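Long-range contact in periplasmic binding protein/LacI transcriptional regulator (Brachyspira murdochii, PDB 4KQC), which probably binds a sugar or related carbohydrate as the solute-binding protein of a bacterial ABC transporter: residues L128-K142 / G237-G249. Residues are numbered along the deposited sequence; the frame is centred on the assembly and turned at random. Where two conformers were deposited one is given.
Sequences LKTRIAAFTSDNKAK and GDAQDGGDLVVMG
The backbone oxygen of D244 is gripped end-on by both terminal nitrogens of R131. NH1 lies 3.0 Å from D244 O and sits above the carbonyl plane. NH2, at 3.1 Å from D244 O, lies in that plane. The same guanidinium turns its side to D241, with R131 NE to D241 OD2 and R131 NH1 to D241 OD1 both 2.9 Å. Planes only 12° apart and use of the syn lone pair on each oxygen identify a side-on, two-bond salt bridge. The bend at chi3 (72°) swings the guanidinium into this position, and L128 CD2 lies above one of its faces, offset toward the rim. D241 OD1 also accepts from G243 N, closing an Asx turn, while a water links D241 OD2 to R131 O. Were R131 replaced by an alanine, the D241 carboxylate would probably lose its countercharge and D244 O both side-chain donors.

Beside this, Q240 reaches out as an extended chain, and its amide pairs with backbone at both ends: K142 N meets a lone pair of Q240 OE1 at 2.8 Å, and Q240 NE2 donates to K140 O at 3.0 Å. The F135 ring, with A141 CB above one face near the rim, lies 3.6 Å from Q240 NE2 at its CE2. At the other end L128 CD2 touches V246 CG2 at 3.6 Å. The contact thus ties the C-terminal end of helix 113-133 and the start of strand 141-146 to the loop entering parallel strand 246-250, within one alpha/beta lobe of the two-lobed periplasmic binding protein fold.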
loop_
_atom_site.group_PDB
_atom_site.type_symbol
_atom_site.label_atom_id
_atom_site.label_comp_id
_atom_site.label_asym_id
_atom_site.label_seq_id
_atom_site.Cartn_x
_atom_site.Cartn_y
_atom_site.Cartn_z
ATOM N N LEU A 128 12.620 -7.639 17.224
ATOM C CA LEU A 128 13.967 -8.176 16.952
ATOM C C LEU A 128 15.149 -7.579 17.742
ATOM O O LEU A 128 16.285 -8.099 17.633
ATOM C CB LEU A 128 14.275 -8.067 15.482
ATOM C CG LEU A 128 13.425 -8.958 14.636
ATOM C CD1 LEU A 128 13.795 -8.678 13.214
ATOM C CD2 LEU A 128 13.629 -10.436 14.909
ATOM N N LYS A 129 14.913 -6.521 18.512
ATOM C CA LYS A 129 16.037 -5.784 19.111
ATOM C C LYS A 129 16.938 -6.622 20.034
ATOM O O LYS A 129 18.176 -6.488 19.965
ATOM C CB LYS A 129 15.593 -4.470 19.757
ATOM C CG LYS A 129 14.781 -4.654 20.987
ATOM C CD LYS A 129 14.165 -3.319 21.330
ATOM C CE LYS A 129 13.504 -3.362 22.687
ATOM N NZ LYS A 129 13.428 -1.940 23.114
ATOM N N THR A 130 16.371 -7.537 20.816
ATOM C CA THR A 130 17.235 -8.421 21.637
ATOM C C THR A 130 18.021 -9.406 20.782
ATOM O O THR A 130 19.232 -9.635 20.959
ATOM C CB THR A 130 16.325 -9.123 22.668
ATOM O OG1 THR A 130 15.743 -8.095 23.495
ATOM C CG2 THR A 130 17.087 -10.119 23.582
ATOM N N ARG A 131 17.321 -9.950 19.772
ATOM C CA ARG A 131 17.933 -10.864 18.805
ATOM C C ARG A 131 19.065 -10.259 17.976
ATOM O O ARG A 131 20.123 -10.893 17.759
ATOM C CB ARG A 131 16.883 -11.603 17.973
ATOM C CG ARG A 131 16.156 -12.643 18.803
ATOM C CD ARG A 131 14.843 -13.010 18.122
ATOM N NE ARG A 131 15.110 -13.818 16.925
ATOM C CZ ARG A 131 14.195 -14.294 16.077
ATOM N NH1 ARG A 131 14.594 -15.053 15.079
ATOM N NH2 ARG A 131 12.888 -13.998 16.209
ATOM N N ILE A 132 18.903 -9.020 17.552
ATOM C CA ILE A 132 19.930 -8.313 16.801
ATOM C C ILE A 132 21.184 -8.082 17.645
ATOM O O ILE A 132 22.272 -8.161 17.128
ATOM C CB ILE A 132 19.394 -6.964 16.282
ATOM C CG1 ILE A 132 18.382 -7.211 15.159
ATOM C CG2 ILE A 132 20.539 -6.074 15.755
ATOM C CD1 ILE A 132 17.463 -6.018 14.864
ATOM N N ALA A 133 21.009 -7.797 18.931
ATOM C CA ALA A 133 22.143 -7.498 19.811
ATOM C C ALA A 133 23.160 -8.643 19.904
ATOM O O ALA A 133 24.342 -8.385 20.158
ATOM C CB ALA A 133 21.623 -7.151 21.170
ATOM N N ALA A 134 22.709 -9.877 19.680
ATOM C CA ALA A 134 23.575 -11.053 19.519
ATOM C C ALA A 134 24.499 -11.118 18.318
ATOM O O ALA A 134 25.424 -11.952 18.293
ATOM C CB ALA A 134 22.760 -12.335 19.576
ATOM N N PHE A 135 24.248 -10.310 17.296
ATOM C CA PHE A 135 25.083 -10.285 16.109
ATOM C C PHE A 135 26.247 -9.324 16.284
ATOM O O PHE A 135 26.418 -8.726 17.368
ATOM C CB PHE A 135 24.228 -10.000 14.867
ATOM C CG PHE A 135 23.360 -11.149 14.545
ATOM C CD1 PHE A 135 22.186 -11.347 15.207
ATOM C CD2 PHE A 135 23.727 -12.047 13.551
ATOM C CE1 PHE A 135 21.387 -12.458 14.937
ATOM C CE2 PHE A 135 22.948 -13.154 13.280
ATOM C CZ PHE A 135 21.751 -13.342 13.971
ATOM N N THR A 136 27.071 -9.237 15.266
ATOM C CA THR A 136 28.269 -8.398 15.342
ATOM C C THR A 136 28.474 -7.640 14.079
ATOM O O THR A 136 27.861 -7.907 13.045
ATOM C CB THR A 136 29.533 -9.257 15.595
ATOM O OG1 THR A 136 29.755 -10.172 14.498
ATOM C CG2 THR A 136 29.441 -10.042 16.871
ATOM N N SER A 137 29.389 -6.685 14.139
ATOM C CA SER A 137 29.683 -5.884 12.985
ATOM C C SER A 137 30.223 -6.709 11.802
ATOM O O SER A 137 29.953 -6.379 10.652
ATOM C CB SER A 137 30.679 -4.798 13.364
ATOM O OG SER A 137 31.012 -4.067 12.212
ATOM N N ASP A 138 30.965 -7.776 12.089
ATOM C CA ASP A 138 31.514 -8.654 11.040
ATOM C C ASP A 138 30.506 -9.715 10.543
ATOM O O ASP A 138 30.755 -10.365 9.529
ATOM C CB ASP A 138 32.771 -9.390 11.544
ATOM C CG ASP A 138 33.963 -8.442 11.811
ATOM O OD1 ASP A 138 33.907 -7.219 11.521
ATOM O OD2 ASP A 138 34.993 -8.943 12.315
ATOM N N ASN A 139 29.384 -9.897 11.257
ATOM C CA ASN A 139 28.349 -10.881 10.895
ATOM C C ASN A 139 26.980 -10.286 11.336
ATOM O O ASN A 139 26.448 -10.633 12.399
ATOM C CB ASN A 139 28.636 -12.231 11.544
ATOM C CG ASN A 139 27.645 -13.333 11.178
ATOM O OD1 ASN A 139 26.941 -13.298 10.175
ATOM N ND2 ASN A 139 27.676 -14.378 11.971
ATOM N N LYS A 140 26.447 -9.407 10.494
ATOM C CA LYS A 140 25.312 -8.563 10.878
ATOM C C LYS A 140 24.016 -9.334 10.766
ATOM O O LYS A 140 23.871 -10.189 9.861
ATOM C CB LYS A 140 25.271 -7.353 10.005
ATOM C CG LYS A 140 26.476 -6.441 10.163
ATOM C CD LYS A 140 26.354 -5.227 9.313
ATOM C CE LYS A 140 27.594 -4.359 9.544
ATOM N NZ LYS A 140 27.331 -3.012 9.003
ATOM N N ALA A 141 23.069 -9.065 11.658
ATOM C CA ALA A 141 21.684 -9.527 11.479
ATOM C C ALA A 141 21.089 -8.907 10.240
ATOM O O ALA A 141 21.173 -7.684 10.022
ATOM C CB ALA A 141 20.825 -9.130 12.668
ATOM N N LYS A 142 20.357 -9.708 9.468
ATOM C CA LYS A 142 19.753 -9.237 8.230
ATOM C C LYS A 142 18.241 -9.133 8.330
ATOM O O LYS A 142 17.605 -10.031 8.845
ATOM C CB LYS A 142 20.113 -10.188 7.084
ATOM C CG LYS A 142 21.597 -10.488 6.939
ATOM C CD LYS A 142 22.392 -9.204 6.724
ATOM C CE LYS A 142 23.730 -9.483 6.059
ATOM N NZ LYS A 142 24.627 -10.292 6.921
ATOM N N GLY A 237 12.253 -21.926 13.329
ATOM C CA GLY A 237 13.635 -22.330 13.306
ATOM C C GLY A 237 14.404 -21.906 12.070
ATOM O O GLY A 237 15.559 -22.300 11.921
ATOM N N ASP A 238 13.798 -21.094 11.195
ATOM C CA ASP A 238 14.441 -20.762 9.917
ATOM C C ASP A 238 15.049 -19.395 9.853
ATOM O O ASP A 238 15.546 -19.003 8.808
ATOM C CB ASP A 238 13.531 -20.957 8.703
ATOM C CG ASP A 238 14.323 -21.201 7.403
ATOM O OD1 ASP A 238 15.407 -21.846 7.445
ATOM O OD2 ASP A 238 13.853 -20.825 6.313
ATOM N N ALA A 239 15.082 -18.699 10.971
ATOM C CA ALA A 239 15.761 -17.405 11.041
ATOM C C ALA A 239 17.248 -17.576 11.175
ATOM O O ALA A 239 17.744 -18.634 11.540
ATOM C CB ALA A 239 15.209 -16.556 12.154
ATOM N N GLN A 240 17.965 -16.509 10.864
ATOM C CA GLN A 240 19.385 -16.447 10.855
ATOM C C GLN A 240 20.064 -16.922 12.164
ATOM O O GLN A 240 21.142 -17.532 12.124
ATOM C CB GLN A 240 19.725 -14.990 10.500
ATOM C CG GLN A 240 21.097 -14.737 10.061
ATOM C CD GLN A 240 21.364 -13.276 9.857
ATOM O OE1 GLN A 240 20.461 -12.450 9.935
ATOM N NE2 GLN A 240 22.626 -12.935 9.709
ATOM N N ASP A 241 19.414 -16.662 13.301
ATOM C CA ASP A 241 19.841 -17.101 14.622
ATOM C C ASP A 241 19.228 -18.444 15.073
ATOM O O ASP A 241 19.363 -18.812 16.236
ATOM C CB ASP A 241 19.582 -16.048 15.689
ATOM C CG ASP A 241 18.113 -15.673 15.824
ATOM O OD1 ASP A 241 17.215 -16.274 15.155
ATOM O OD2 ASP A 241 17.822 -14.749 16.619
ATOM N N GLY A 242 18.612 -19.181 14.145
ATOM C CA GLY A 242 17.834 -20.387 14.472
ATOM C C GLY A 242 16.524 -20.247 15.205
ATOM O O GLY A 242 15.886 -21.253 15.576
ATOM N N GLY A 243 16.099 -19.009 15.455
ATOM C CA GLY A 243 14.743 -18.757 15.936
ATOM C C GLY A 243 13.773 -18.699 14.773
ATOM O O GLY A 243 14.053 -19.255 13.683
ATOM N N ASP A 244 12.637 -18.073 15.036
ATOM C CA ASP A 244 11.564 -17.992 14.040
ATOM C C ASP A 244 11.655 -16.691 13.247
ATOM O O ASP A 244 12.001 -15.669 13.772
ATOM C CB ASP A 244 10.222 -18.011 14.691
ATOM C CG ASP A 244 9.978 -19.264 15.502
ATOM O OD1 ASP A 244 10.758 -20.215 15.390
ATOM O OD2 ASP A 244 8.969 -19.267 16.202
ATOM N N LEU A 245 11.336 -16.776 11.960
ATOM C CA LEU A 245 11.277 -15.583 11.143
ATOM C C LEU A 245 10.166 -14.660 11.596
ATOM O O LEU A 245 9.083 -15.151 11.919
ATOM C CB LEU A 245 11.044 -15.943 9.668
ATOM C CG LEU A 245 12.185 -16.558 8.961
ATOM C CD1 LEU A 245 11.774 -17.130 7.634
ATOM C CD2 LEU A 245 13.244 -15.503 8.651
ATOM N N VAL A 246 10.473 -13.378 11.652
ATOM C CA VAL A 246 9.500 -12.316 11.936
ATOM C C VAL A 246 9.127 -11.644 10.637
ATOM O O VAL A 246 9.930 -10.954 10.052
ATOM C CB VAL A 246 10.028 -11.262 12.931
ATOM C CG1 VAL A 246 8.961 -10.209 13.205
ATOM C CG2 VAL A 246 10.464 -11.967 14.226
ATOM N N VAL A 247 7.909 -11.901 10.213
ATOM C CA VAL A 247 7.434 -11.441 8.916
ATOM C C VAL A 247 6.237 -10.510 9.126
ATOM O O VAL A 247 5.322 -10.846 9.876
ATOM C CB VAL A 247 7.070 -12.638 8.025
ATOM C CG1 VAL A 247 6.587 -12.168 6.653
ATOM C CG2 VAL A 247 8.237 -13.631 7.907
HETATM N N MSE A 248 6.257 -9.346 8.502
HETATM C CA MSE A 248 5.194 -8.317 8.652
HETATM C C MSE A 248 4.850 -7.796 7.272
HETATM O O MSE A 248 5.757 -7.597 6.474
HETATM C CB MSE A 248 5.647 -7.193 9.617
HETATM C CG MSE A 248 5.836 -7.807 11.011
HETATM SE SE MSE A 248 6.650 -6.427 12.125
HETATM C CE MSE A 248 6.534 -7.526 13.743
ATOM N N GLY A 249 3.590 -7.423 7.077
ATOM C CA GLY A 249 3.124 -6.964 5.786
ATOM C C GLY A 249 2.380 -5.655 5.753
ATOM O O GLY A 249 2.423 -4.845 6.647
HETATM O O HOH W 1 19.861 -13.641 18.081
HETATM O O HOH W 2 24.731 -14.973 9.844
#